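Side-chain contacts in glutathione peroxidase (Hypocrea jecorina, PDB 6VPD), which probably reduces hydroperoxides to alcohols and water, using thioredoxin as its electron donor, as a peroxidase of the glutathione peroxidase family: residues S25-S28 and F29-K33; V42-S45 and Q46-G49; D129-P133 and L134-L138; T173-P176 and E177-Q180. All blocks are in the same frame, centred on the assembly; numbering follows the deposited sequence.

Contact 1: residues S25-S28 and F29-K33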
ATOM      1  N   SER A  25     -10.810  18.857  17.284  1.00 77.17           N
ATOM      2  CA  SER A  25     -11.620  20.072  17.343  1.00 80.00           C
ATOM      3  C   SER A  25     -12.946  19.869  18.099  1.00 82.30           C
ATOM      4  O   SER A  25     -13.990  20.344  17.640  1.00 84.12           O
ATOM      5  CB  SER A  25     -11.907  20.580  15.927  1.00 81.33           C
ATOM      6  OG  SER A  25     -12.294  19.512  15.078  1.00 73.48           O
ATOM      7  N   ALA A  26     -12.894  19.154  19.239  1.00 81.42           N
ATOM      8  CA  ALA A  26     -14.026  18.869  20.133  1.00 68.67           C
ATOM      9  C   ALA A  26     -15.138  18.082  19.443  1.00 65.53           C
ATOM     10  O   ALA A  26     -16.111  17.655  20.083  1.00 58.12           O
ATOM     11  CB  ALA A  26     -14.593  20.160  20.731  1.00 70.06           C
ATOM     12  N   THR A  27     -15.006  17.890  18.136  1.00 64.04           N
ATOM     13  CA  THR A  27     -15.909  17.006  17.430  1.00 54.74           C
ATOM     14  C   THR A  27     -15.605  15.562  17.812  1.00 50.69           C
ATOM     15  O   THR A  27     -14.475  15.203  18.168  1.00 43.98           O
ATOM     16  CB  THR A  27     -15.776  17.195  15.921  1.00 50.18           C
ATOM     17  OG1 THR A  27     -15.498  18.566  15.637  1.00 59.26           O
ATOM     18  CG2 THR A  27     -17.069  16.812  15.219  1.00 46.81           C
ATOM     19  N   SER A  28     -16.640  14.741  17.770  1.00 45.38           N
ATOM     20  CA  SER A  28     -16.520  13.324  18.002  1.00 40.00           C
ATOM     21  C   SER A  28     -17.055  12.601  16.782  1.00 41.57           C
ATOM     22  O   SER A  28     -17.961  13.091  16.098  1.00 44.08           O
ATOM     23  CB  SER A  28     -17.289  12.879  19.226  1.00 42.45           C
ATOM     24  OG  SER A  28     -18.310  11.978  18.832  1.00 44.65           O
ATOM     25  N   PHE A  29     -16.481  11.429  16.527  1.00 30.80           N
ATOM     26  CA  PHE A  29     -16.908  10.611  15.405  1.00 33.54           C
ATOM     27  C   PHE A  29     -18.410  10.399  15.430  1.00 32.01           C
ATOM     28  O   PHE A  29     -19.065  10.422  14.387  1.00 34.36           O
ATOM     29  CB  PHE A  29     -16.149   9.277  15.454  1.00 32.57           C
ATOM     30  CG  PHE A  29     -16.634   8.248  14.492  1.00 30.02           C
ATOM     31  CD1 PHE A  29     -16.190   8.238  13.175  1.00 36.65           C
ATOM     32  CD2 PHE A  29     -17.488   7.252  14.912  1.00 29.18           C
ATOM     33  CE1 PHE A  29     -16.615   7.256  12.280  1.00 31.97           C
ATOM     34  CE2 PHE A  29     -17.919   6.281  14.030  1.00 34.30           C
ATOM     35  CZ  PHE A  29     -17.474   6.277  12.711  1.00 33.77           C
ATOM     36  N   PHE A  30     -18.982  10.233  16.611  1.00 33.59           N
ATOM     37  CA  PHE A  30     -20.417   9.970  16.657  1.00 41.80           C
ATOM     38  C   PHE A  30     -21.278  11.213  16.369  1.00 41.08           C
ATOM     39  O   PHE A  30     -22.513  11.092  16.360  1.00 42.17           O
ATOM     40  CB  PHE A  30     -20.772   9.350  18.014  1.00 41.54           C
ATOM     41  CG  PHE A  30     -19.895   8.162  18.393  1.00 39.84           C
ATOM     42  CD1 PHE A  30     -20.039   6.932  17.758  1.00 37.90           C
ATOM     43  CD2 PHE A  30     -18.931   8.282  19.390  1.00 37.55           C
ATOM     44  CE1 PHE A  30     -19.235   5.848  18.115  1.00 35.45           C
ATOM     45  CE2 PHE A  30     -18.129   7.206  19.747  1.00 34.45           C
ATOM     46  CZ  PHE A  30     -18.286   5.988  19.109  1.00 34.87           C
ATOM     47  N   ASP A  31     -20.672  12.382  16.108  1.00 38.43           N
ATOM     48  CA  ASP A  31     -21.411  13.540  15.610  1.00 40.60           C
ATOM     49  C   ASP A  31     -21.827  13.395  14.143  1.00 40.66           C
ATOM     50  O   ASP A  31     -22.653  14.182  13.664  1.00 35.62           O
ATOM     51  CB  ASP A  31     -20.580  14.835  15.757  1.00 44.89           C
ATOM     52  CG  ASP A  31     -20.333  15.239  17.224  1.00 54.97           C
ATOM     53  OD1 ASP A  31     -21.029  14.696  18.104  1.00 59.28           O
ATOM     54  OD2 ASP A  31     -19.451  16.098  17.495  1.00 45.43           O
ATOM     55  N   PHE A  32     -21.280  12.430  13.411  1.00 39.85           N
ATOM     56  CA  PHE A  32     -21.428  12.460  11.964  1.00 34.95           C
ATOM     57  C   PHE A  32     -22.598  11.594  11.518  1.00 36.40           C
ATOM     58  O   PHE A  32     -23.042  10.691  12.228  1.00 44.57           O
ATOM     59  CB  PHE A  32     -20.152  11.993  11.280  1.00 32.92           C
ATOM     60  CG  PHE A  32     -19.064  13.026  11.235  1.00 34.59           C
ATOM     61  CD1 PHE A  32     -18.151  13.131  12.268  1.00 30.60           C
ATOM     62  CD2 PHE A  32     -18.937  13.881  10.134  1.00 33.16           C
ATOM     63  CE1 PHE A  32     -17.148  14.087  12.220  1.00 33.99           C
ATOM     64  CE2 PHE A  32     -17.935  14.825  10.077  1.00 25.28           C
ATOM     65  CZ  PHE A  32     -17.039  14.929  11.120  1.00 30.59           C
ATOM     66  N   LYS A  33     -23.107  11.905  10.330  1.00 33.95           N
ATOM     67  CA  LYS A  33     -24.117  11.118   9.639  1.00 38.53           C
ATOM     68  C   LYS A  33     -23.532  10.679   8.304  1.00 37.51           C
ATOM     69  O   LYS A  33     -22.758  11.415   7.689  1.00 34.55           O
ATOM     70  CB  LYS A  33     -25.414  11.920   9.404  1.00 39.12           C
ATOM     71  CG  LYS A  33     -26.094  12.431  10.659  1.00 36.70           C
ATOM     72  CD  LYS A  33     -25.548  13.805  11.067  1.00 36.79           C
ATOM     73  CE  LYS A  33     -26.179  14.281  12.380  1.00 47.01           C
ATOM     74  NZ  LYS A  33     -26.000  15.758  12.598  1.00 54.93           N
TER

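Contact 2: residues V42-S45 and Q46-G49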
ATOM      1  N   VAL A  42     -27.608   7.259   7.887  1.00 49.94           N
ATOM      2  CA  VAL A  42     -27.323   6.565   9.135  1.00 48.24           C
ATOM      3  C   VAL A  42     -26.760   7.581  10.105  1.00 48.47           C
ATOM      4  O   VAL A  42     -25.865   8.363   9.750  1.00 43.81           O
ATOM      5  CB  VAL A  42     -26.311   5.422   8.929  1.00 52.87           C
ATOM      6  CG1 VAL A  42     -25.876   4.833  10.279  1.00 46.55           C
ATOM      7  CG2 VAL A  42     -26.870   4.360   7.990  1.00 56.22           C
ATOM      8  N   ASP A  43     -27.266   7.576  11.333  1.00 52.10           N
ATOM      9  CA  ASP A  43     -26.688   8.413  12.368  1.00 48.15           C
ATOM     10  C   ASP A  43     -25.649   7.607  13.135  1.00 46.53           C
ATOM     11  O   ASP A  43     -25.957   6.542  13.685  1.00 45.73           O
ATOM     12  CB  ASP A  43     -27.752   8.961  13.306  1.00 50.04           C
ATOM     13  CG  ASP A  43     -27.225  10.104  14.142  1.00 56.10           C
ATOM     14  OD1 ASP A  43     -25.983  10.173  14.360  1.00 55.33           O
ATOM     15  OD2 ASP A  43     -28.046  10.945  14.565  1.00 61.24           O
ATOM     16  N   LEU A  44     -24.418   8.112  13.158  1.00 44.61           N
ATOM     17  CA  LEU A  44     -23.328   7.401  13.813  1.00 47.31           C
ATOM     18  C   LEU A  44     -23.388   7.494  15.337  1.00 45.22           C
ATOM     19  O   LEU A  44     -22.680   6.747  16.018  1.00 46.97           O
ATOM     20  CB  LEU A  44     -21.984   7.916  13.281  1.00 39.44           C
ATOM     21  CG  LEU A  44     -21.725   7.509  11.823  1.00 36.22           C
ATOM     22  CD1 LEU A  44     -20.361   7.962  11.387  1.00 36.21           C
ATOM     23  CD2 LEU A  44     -21.864   6.007  11.609  1.00 30.00           C
ATOM     24  N   SER A  45     -24.218   8.374  15.893  1.00 47.30           N
ATOM     25  CA  SER A  45     -24.431   8.363  17.333  1.00 45.15           C
ATOM     26  C   SER A  45     -25.089   7.070  17.806  1.00 44.12           C
ATOM     27  O   SER A  45     -24.987   6.733  18.988  1.00 43.19           O
ATOM     28  CB  SER A  45     -25.300   9.541  17.732  1.00 45.36           C
ATOM     29  OG  SER A  45     -26.613   9.334  17.218  1.00 51.12           O
ATOM     30  N   GLN A  46     -25.774   6.345  16.917  1.00 45.29           N
ATOM     31  CA  GLN A  46     -26.326   5.045  17.290  1.00 41.91           C
ATOM     32  C   GLN A  46     -25.242   4.076  17.738  1.00 46.03           C
ATOM     33  O   GLN A  46     -25.556   3.071  18.384  1.00 44.04           O
ATOM     34  CB  GLN A  46     -27.088   4.421  16.116  1.00 44.17           C
ATOM     35  CG  GLN A  46     -26.196   3.596  15.183  1.00 47.85           C
ATOM     36  CD  GLN A  46     -26.965   2.877  14.084  1.00 51.89           C
ATOM     37  OE1 GLN A  46     -27.632   3.507  13.263  1.00 54.92           O
ATOM     38  NE2 GLN A  46     -26.863   1.550  14.059  1.00 53.33           N
ATOM     39  N   TYR A  47     -23.980   4.347  17.392  1.00 44.61           N
ATOM     40  CA  TYR A  47     -22.842   3.548  17.821  1.00 43.55           C
ATOM     41  C   TYR A  47     -22.074   4.177  18.984  1.00 40.77           C
ATOM     42  O   TYR A  47     -20.983   3.701  19.317  1.00 36.91           O
ATOM     43  CB  TYR A  47     -21.889   3.320  16.644  1.00 45.83           C
ATOM     44  CG  TYR A  47     -22.476   2.542  15.483  1.00 46.11           C
ATOM     45  CD1 TYR A  47     -22.808   1.205  15.629  1.00 49.98           C
ATOM     46  CD2 TYR A  47     -22.656   3.129  14.231  1.00 45.55           C
ATOM     47  CE1 TYR A  47     -23.334   0.464  14.578  1.00 49.52           C
ATOM     48  CE2 TYR A  47     -23.194   2.387  13.159  1.00 50.71           C
ATOM     49  CZ  TYR A  47     -23.528   1.048  13.354  1.00 51.77           C
ATOM     50  OH  TYR A  47     -24.037   0.268  12.341  1.00 51.44           O
ATOM     51  N   LYS A  48     -22.611   5.227  19.606  1.00 37.67           N
ATOM     52  CA  LYS A  48     -21.861   5.941  20.636  1.00 37.47           C
ATOM     53  C   LYS A  48     -21.398   4.988  21.740  1.00 42.35           C
ATOM     54  O   LYS A  48     -22.101   4.042  22.107  1.00 41.92           O
ATOM     55  CB  LYS A  48     -22.724   7.061  21.220  1.00 41.58           C
ATOM     56  CG  LYS A  48     -22.003   7.952  22.223  1.00 49.83           C
ATOM     57  CD  LYS A  48     -22.831   9.163  22.612  1.00 48.56           C
ATOM     58  CE  LYS A  48     -22.895  10.186  21.487  1.00 54.31           C
ATOM     59  NZ  LYS A  48     -23.608  11.452  21.884  1.00 67.14           N
ATOM     60  N   GLY A  49     -20.195   5.226  22.256  1.00 37.82           N
ATOM     61  CA  GLY A  49     -19.673   4.394  23.322  1.00 35.95           C
ATOM     62  C   GLY A  49     -19.156   3.038  22.893  1.00 44.80           C
ATOM     63  O   GLY A  49     -18.832   2.214  23.762  1.00 41.93           O
TER

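Contact 3: residues D129-P133 and L134-L138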
ATOM      1  N   ASP A 129     -11.947  17.729  -2.549  1.00 45.45           N
ATOM      2  CA  ASP A 129     -12.855  18.689  -1.936  1.00 53.49           C
ATOM      3  C   ASP A 129     -14.267  18.138  -1.874  1.00 52.25           C
ATOM      4  O   ASP A 129     -15.107  18.663  -1.128  1.00 46.13           O
ATOM      5  CB  ASP A 129     -12.831  20.010  -2.714  1.00 62.77           C
ATOM      6  CG  ASP A 129     -11.480  20.726  -2.634  1.00 72.42           C
ATOM      7  OD1 ASP A 129     -10.938  20.884  -1.511  1.00 82.65           O
ATOM      8  OD2 ASP A 129     -10.962  21.130  -3.701  1.00 73.26           O
ATOM      9  N   ASP A 130     -14.518  17.088  -2.646  1.00 40.04           N
ATOM     10  CA  ASP A 130     -15.742  16.316  -2.660  1.00 44.51           C
ATOM     11  C   ASP A 130     -15.768  15.208  -1.610  1.00 46.66           C
ATOM     12  O   ASP A 130     -16.741  14.446  -1.565  1.00 43.80           O
ATOM     13  CB  ASP A 130     -15.901  15.683  -4.037  1.00 48.93           C
ATOM     14  CG  ASP A 130     -14.709  14.798  -4.391  1.00 55.27           C
ATOM     15  OD1 ASP A 130     -13.555  15.275  -4.275  1.00 54.28           O
ATOM     16  OD2 ASP A 130     -14.916  13.610  -4.733  1.00 64.35           O
ATOM     17  N   ALA A 131     -14.713  15.059  -0.806  1.00 41.81           N
ATOM     18  CA  ALA A 131     -14.675  13.966   0.157  1.00 41.05           C
ATOM     19  C   ALA A 131     -15.802  14.113   1.171  1.00 38.87           C
ATOM     20  O   ALA A 131     -16.159  15.225   1.569  1.00 44.59           O
ATOM     21  CB  ALA A 131     -13.328  13.923   0.880  1.00 40.13           C
ATOM     22  N   HIS A 132     -16.360  12.988   1.599  1.00 36.99           N
ATOM     23  CA  HIS A 132     -17.420  13.055   2.590  1.00 36.38           C
ATOM     24  C   HIS A 132     -16.909  13.768   3.841  1.00 36.39           C
ATOM     25  O   HIS A 132     -15.762  13.543   4.253  1.00 34.08           O
ATOM     26  CB  HIS A 132     -17.923  11.656   2.941  1.00 32.83           C
ATOM     27  CG  HIS A 132     -19.134  11.672   3.813  1.00 34.38           C
ATOM     28  ND1 HIS A 132     -19.083  12.038   5.140  1.00 33.07           N
ATOM     29  CD2 HIS A 132     -20.436  11.422   3.539  1.00 32.53           C
ATOM     30  CE1 HIS A 132     -20.302  11.993   5.650  1.00 34.89           C
ATOM     31  NE2 HIS A 132     -21.140  11.624   4.699  1.00 31.75           N
ATOM     32  N   PRO A 133     -17.715  14.645   4.456  1.00 37.60           N
ATOM     33  CA  PRO A 133     -17.229  15.377   5.644  1.00 34.68           C
ATOM     34  C   PRO A 133     -16.619  14.479   6.699  1.00 31.53           C
ATOM     35  O   PRO A 133     -15.637  14.875   7.336  1.00 30.92           O
ATOM     36  CB  PRO A 133     -18.490  16.088   6.167  1.00 32.69           C
ATOM     37  CG  PRO A 133     -19.348  16.265   4.957  1.00 35.94           C
ATOM     38  CD  PRO A 133     -19.070  15.073   4.051  1.00 35.24           C
ATOM     39  N   LEU A 134     -17.157  13.269   6.888  1.00 34.01           N
ATOM     40  CA  LEU A 134     -16.563  12.333   7.840  1.00 29.55           C
ATOM     41  C   LEU A 134     -15.081  12.092   7.551  1.00 31.97           C
ATOM     42  O   LEU A 134     -14.245  12.139   8.462  1.00 29.93           O
ATOM     43  CB  LEU A 134     -17.327  11.011   7.819  1.00 29.40           C
ATOM     44  CG  LEU A 134     -16.615   9.948   8.668  1.00 34.48           C
ATOM     45  CD1 LEU A 134     -16.550  10.344  10.162  1.00 31.37           C
ATOM     46  CD2 LEU A 134     -17.190   8.547   8.465  1.00 28.71           C
ATOM     47  N   TYR A 135     -14.738  11.813   6.287  1.00 31.10           N
ATOM     48  CA  TYR A 135     -13.346  11.533   5.948  1.00 32.84           C
ATOM     49  C   TYR A 135     -12.473  12.778   6.002  1.00 36.79           C
ATOM     50  O   TYR A 135     -11.274  12.669   6.291  1.00 38.97           O
ATOM     51  CB  TYR A 135     -13.245  10.879   4.571  1.00 35.37           C
ATOM     52  CG  TYR A 135     -13.246   9.393   4.717  1.00 29.09           C
ATOM     53  CD1 TYR A 135     -12.069   8.709   4.903  1.00 26.09           C
ATOM     54  CD2 TYR A 135     -14.437   8.685   4.763  1.00 31.02           C
ATOM     55  CE1 TYR A 135     -12.058   7.347   5.080  1.00 28.98           C
ATOM     56  CE2 TYR A 135     -14.440   7.308   4.947  1.00 33.94           C
ATOM     57  CZ  TYR A 135     -13.242   6.648   5.099  1.00 31.12           C
ATOM     58  OH  TYR A 135     -13.225   5.291   5.282  1.00 31.26           O
ATOM     59  N   LYS A 136     -13.029  13.962   5.727  1.00 32.62           N
ATOM     60  CA  LYS A 136     -12.251  15.171   5.968  1.00 32.81           C
ATOM     61  C   LYS A 136     -11.839  15.264   7.436  1.00 36.35           C
ATOM     62  O   LYS A 136     -10.693  15.607   7.754  1.00 36.25           O
ATOM     63  CB  LYS A 136     -13.043  16.399   5.528  1.00 33.18           C
ATOM     64  CG  LYS A 136     -13.166  16.521   4.013  1.00 36.22           C
ATOM     65  CD  LYS A 136     -13.781  17.845   3.597  1.00 35.38           C
ATOM     66  CE  LYS A 136     -14.115  17.839   2.085  1.00 44.84           C
ATOM     67  NZ  LYS A 136     -14.711  19.126   1.623  1.00 48.34           N
ATOM     68  N   TRP A 137     -12.742  14.896   8.344  1.00 31.81           N
ATOM     69  CA  TRP A 137     -12.415  14.914   9.764  1.00 31.91           C
ATOM     70  C   TRP A 137     -11.411  13.818  10.127  1.00 34.60           C
ATOM     71  O   TRP A 137     -10.404  14.093  10.792  1.00 36.38           O
ATOM     72  CB  TRP A 137     -13.699  14.779  10.579  1.00 33.49           C
ATOM     73  CG  TRP A 137     -13.498  14.779  12.054  1.00 34.27           C
ATOM     74  CD1 TRP A 137     -13.325  15.868  12.865  1.00 31.04           C
ATOM     75  CD2 TRP A 137     -13.475  13.630  12.909  1.00 34.15           C
ATOM     76  NE1 TRP A 137     -13.201  15.464  14.168  1.00 41.14           N
ATOM     77  CE2 TRP A 137     -13.285  14.094  14.224  1.00 40.19           C
ATOM     78  CE3 TRP A 137     -13.616  12.257  12.694  1.00 30.96           C
ATOM     79  CZ2 TRP A 137     -13.222  13.232  15.314  1.00 32.78           C
ATOM     80  CZ3 TRP A 137     -13.531  11.406  13.769  1.00 31.02           C
ATOM     81  CH2 TRP A 137     -13.339  11.893  15.060  1.00 31.08           C
ATOM     82  N   LEU A 138     -11.673  12.564   9.710  1.00 30.09           N
ATOM     83  CA  LEU A 138     -10.756  11.462  10.013  1.00 32.98           C
ATOM     84  C   LEU A 138      -9.325  11.772   9.577  1.00 32.45           C
ATOM     85  O   LEU A 138      -8.368  11.438  10.278  1.00 28.47           O
ATOM     86  CB  LEU A 138     -11.222  10.167   9.336  1.00 30.49           C
ATOM     87  CG  LEU A 138     -12.433   9.431   9.921  1.00 34.08           C
ATOM     88  CD1 LEU A 138     -12.737   8.186   9.120  1.00 28.86           C
ATOM     89  CD2 LEU A 138     -12.257   9.086  11.382  1.00 28.61           C
TER

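Contact 4: residues T173-P176 and E177-Q180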
ATOM      1  N   THR A 173      -1.505  -1.847   3.553  1.00 49.03           N
ATOM      2  CA  THR A 173      -0.569  -2.956   3.656  1.00 46.94           C
ATOM      3  C   THR A 173      -0.526  -3.570   5.050  1.00 54.27           C
ATOM      4  O   THR A 173       0.053  -4.650   5.223  1.00 57.20           O
ATOM      5  CB  THR A 173       0.832  -2.473   3.263  1.00 52.71           C
ATOM      6  OG1 THR A 173       1.264  -1.456   4.185  1.00 50.34           O
ATOM      7  CG2 THR A 173       0.826  -1.892   1.839  1.00 47.62           C
ATOM      8  N   THR A 174      -1.085  -2.901   6.055  1.00 55.70           N
ATOM      9  CA  THR A 174      -1.145  -3.474   7.390  1.00 56.84           C
ATOM     10  C   THR A 174      -2.293  -4.473   7.473  1.00 57.98           C
ATOM     11  O   THR A 174      -3.396  -4.241   6.957  1.00 50.33           O
ATOM     12  CB  THR A 174      -1.319  -2.383   8.449  1.00 52.69           C
ATOM     13  OG1 THR A 174      -0.237  -1.448   8.373  1.00 45.46           O
ATOM     14  CG2 THR A 174      -1.353  -2.986   9.838  1.00 53.13           C
ATOM     15  N   GLU A 175      -2.032  -5.560   8.097  1.00 60.93           N
ATOM     16  CA  GLU A 175      -3.044  -6.602   8.156  1.00 67.26           C
ATOM     17  C   GLU A 175      -3.956  -6.379   9.363  1.00 66.22           C
ATOM     18  O   GLU A 175      -3.457  -6.221  10.492  1.00 64.43           O
ATOM     19  CB  GLU A 175      -2.390  -7.983   8.225  1.00 63.67           C
ATOM     20  CG  GLU A 175      -1.377  -8.199   9.364  1.00 68.05           C
ATOM     21  CD  GLU A 175      -0.069  -7.414   9.202  1.00 76.98           C
ATOM     22  OE1 GLU A 175       0.158  -6.805   8.127  1.00 76.96           O
ATOM     23  OE2 GLU A 175       0.736  -7.410  10.163  1.00 83.37           O
ATOM     24  N   PRO A 176      -5.295  -6.363   9.150  1.00 56.87           N
ATOM     25  CA  PRO A 176      -6.251  -6.187  10.261  1.00 59.65           C
ATOM     26  C   PRO A 176      -5.906  -6.925  11.561  1.00 62.67           C
ATOM     27  O   PRO A 176      -6.279  -6.482  12.656  1.00 58.97           O
ATOM     28  CB  PRO A 176      -7.562  -6.723   9.663  1.00 55.15           C
ATOM     29  CG  PRO A 176      -7.432  -6.498   8.184  1.00 55.47           C
ATOM     30  CD  PRO A 176      -5.967  -6.515   7.840  1.00 53.87           C
ATOM     31  N   GLU A 177      -5.190  -8.050  11.451  1.00 63.59           N
ATOM     32  CA  GLU A 177      -4.828  -8.841  12.619  1.00 58.99           C
ATOM     33  C   GLU A 177      -3.845  -8.111  13.518  1.00 57.59           C
ATOM     34  O   GLU A 177      -3.711  -8.469  14.695  1.00 59.14           O
ATOM     35  CB  GLU A 177      -4.245 -10.196  12.196  1.00 61.57           C
ATOM     36  CG  GLU A 177      -5.122 -11.048  11.264  1.00 64.73           C
ATOM     37  CD  GLU A 177      -5.409 -10.390   9.914  1.00 65.80           C
ATOM     38  OE1 GLU A 177      -4.586  -9.563   9.449  1.00 61.81           O
ATOM     39  OE2 GLU A 177      -6.474 -10.684   9.316  1.00 69.35           O
ATOM     40  N   LYS A 178      -3.158  -7.095  12.993  1.00 58.88           N
ATOM     41  CA  LYS A 178      -2.239  -6.307  13.806  1.00 63.17           C
ATOM     42  C   LYS A 178      -2.956  -5.169  14.532  1.00 58.72           C
ATOM     43  O   LYS A 178      -2.443  -4.667  15.541  1.00 58.88           O
ATOM     44  CB  LYS A 178      -1.082  -5.770  12.925  1.00 65.12           C
ATOM     45  CG  LYS A 178      -0.307  -4.571  13.512  1.00 69.60           C
ATOM     46  CD  LYS A 178       0.602  -3.879  12.499  1.00 66.88           C
ATOM     47  CE  LYS A 178       1.570  -2.896  13.189  1.00 66.24           C
ATOM     48  NZ  LYS A 178       2.814  -2.638  12.400  1.00 61.41           N
ATOM     49  N   ILE A 179      -4.148  -4.777  14.075  1.00 59.02           N
ATOM     50  CA  ILE A 179      -4.943  -3.844  14.856  1.00 55.02           C
ATOM     51  C   ILE A 179      -5.594  -4.517  16.054  1.00 53.34           C
ATOM     52  O   ILE A 179      -5.980  -3.822  17.007  1.00 50.25           O
ATOM     53  CB  ILE A 179      -6.037  -3.214  13.989  1.00 51.71           C
ATOM     54  CG1 ILE A 179      -5.543  -2.984  12.572  1.00 48.59           C
ATOM     55  CG2 ILE A 179      -6.519  -1.901  14.584  1.00 51.87           C
ATOM     56  CD1 ILE A 179      -6.603  -2.327  11.728  1.00 47.00           C
ATOM     57  N   GLN A 180      -5.693  -5.857  16.028  1.00 56.36           N
ATOM     58  CA  GLN A 180      -6.590  -6.597  16.916  1.00 49.72           C
ATOM     59  C   GLN A 180      -6.341  -6.271  18.379  1.00 49.17           C
ATOM     60  O   GLN A 180      -7.293  -6.132  19.155  1.00 50.63           O
ATOM     61  CB  GLN A 180      -6.439  -8.100  16.679  1.00 51.83           C
ATOM     62  CG  GLN A 180      -7.758  -8.875  16.650  1.00 60.56           C
ATOM     63  CD  GLN A 180      -7.614 -10.263  16.030  1.00 58.58           C
ATOM     64  OE1 GLN A 180      -8.063 -10.508  14.908  1.00 57.61           O
ATOM     65  NE2 GLN A 180      -6.991 -11.173  16.762  1.00 60.63           N
TER

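Contact 1: residues S25-S28 and F29-K33
S28 and D31 are joined by two bonds across a short 3-10 turn, in the sequence Ser-Phe-Phe-Asp that leads into the N-terminal hairpin of this thioredoxin-fold enzyme: the D31 carboxylate takes S28 N, and D31 N takes S28 O. The bond from S28 N to D31 OD2 (3.1 Å, nearly straight at 169°) lets the acid three residues on reach back to the amide before the turn. The S28 N-H meets OD2 from above the carboxylate plane. D31 CG lies beside its own backbone N (chi1 -67°), and this folds the acid back over the start of the turn. In the other direction D31 N binds S28 O at 2.8 Å. The hydroxyl of S28 takes only a weak bond from F30 N, bent to 127°. Serine suits the place because its one short polar arm can sit beside amides at the start of a turn.

The packed side is aromatic. F29 turns its ring away from 25-28 and into the interior, onto V52 and V54 of strand 51-58 and L134 of helix 133-141, and its CD2 lies over the rim of one face of the F30 ring. By contrast, D31 is exposed, and T27 and S28 are partly so. Between the two regimes stands T27, whose methyl CG2 approaches F32 CE1 obliquely at 4.1 Å.

Contact 2: residues V42-S45 and Q46-G49
Three successive backbone bonds, Q46 N to D43 O (3.2 Å), Y47 N to L44 O (3.1 Å) and K48 N to S45 O (2.9 Å), each span three residues and wind the chain from strand 41-43 into a 3-10 turn. D43 sets up the entry as an Asx turn: its OD1 accepts from S45 N at 2.9 Å, and S45 OG adds a weak bond to the same oxygen, so aspartate and serine suit a strand end that must bend at once. Q46 places CG between its own backbone N and carbonyl carbon (chi1 88°), which swings the chain back over its neighbour until CG stands 3.6 Å above the centre of the Y47 ring. Farther out, Q46 OE1 lies 3.7 Å from V42 CG1, the amide oxygen beside a methyl. At its rim the tyrosine ring meets L44 CD2, nearly in plane, with 4.0 Å between that methyl and Y47 CD2. The leucine and tyrosine carry the turn inward: L44 packs on V34 of strand 33-35 and L88 of strand 85-92, while Y47 lies against V86 and L88 of that edge strand and on F30 in the loop ahead of the hairpin.

Contact 3: residues D129-P133 and L134-L138
The imidazole of H132 has the CD atom of P133 over one face, toward the rim, and the backbone N of L134 at its edge, close to the ring plane. This edge contact is a capping bond: H132 is the N-cap residue of helix 133-141, and its ND1 accepts from L134 N at 2.9 Å with an angle of 159°. Because ND1 is the acceptor, the ring is probably neutral with its proton on NE2. H132 CG is anti to the backbone N (chi1 -172°), and that turn brings ND1 in front of an amide at the helix start that lacks a carbonyl one turn back. Proline fits the next position, having no N-H to satisfy and a phi already near the helical value. The phenol ring of Y135 has L138 CD1 over its centre and packs against V54 and N56 of strand 51-58; W137 turns its indole toward F32, with the ring planes at about 45°.

Backbone bonds then take over. K136 N reaches H132 O in the carbonyl plane (3.1 Å), and W137 N reaches P133 O at 3.1 Å. K136, an exposed residue, runs its extended chain back along the preceding loop past A131, whose small side chain leaves it room: CG lies 4.1 Å from A131 CB. At the poorly ordered D129, K136 NZ meets D129 O from above the carbonyl plane at 2.8 Å.

Contact 4: residues T173-P176 and E177-Q180
T174 and K178 meet at about a right angle, the methyl CG2 of the threonine lying against the aliphatic chain of K178, with CD 3.4 Å away. A long methylene chain suits this edge, since it can lie against a methyl while its amine leads off. With CG anti to the backbone N (chi1 161°) and the chain extended, K178 NZ ends 5.7 Å from E175 OE2, with no salt bridge. E175 OE2 comes instead alongside K178 CB at 3.7 Å. The side chains of E175 and E177 also cross at nearly a right angle, yet their carboxylates lie in almost the same plane, 7° apart; with 5.6 Å between E175 OE1 and E177 OE1, the like charges stay separated.

Here the chain enters helix 176-188 from the loop after strand 166-170, and proline fits an opening turn, where its missing N-H costs no helical bond. K178 N binds E175 O at 2.7 Å, almost straight (170°), and I179 N makes a weak bond to P176 O. E177 runs side by side with P176, its chain bent at chi2, and touches N69 of helix 64-80. P176 is buried against L70 and V73 of that helix, and I179, a buried branched apolar residue, carries CD1 to 4.1 Å from P176 CA and packs on K157 of strand 157-160, whose NZ binds T174 O.

Overall arrangement
All four contacts follow one another along the chain; none nests in or crosses another. Contact 1 closes the turn before strand 33-35, and contact 2 the turn leaving its hairpin partner 41-43. The two touch, with F32 O and L44 N in a probable hydrogen bond, so the hairpin is gathered at its base before strand 51-58 starts. The predicted active-site C61 comes next in sequence, away from every contact. Contact 3 then starts helix 133-141 and packs back on contact 1, joining N-terminal loop and helix. Contact 4 lies on the opposite side of the chain's centre from the other three, about 25 Å from contact 1 between centres, where helix 176-188 begins beside helix 64-80 and near the second subunit.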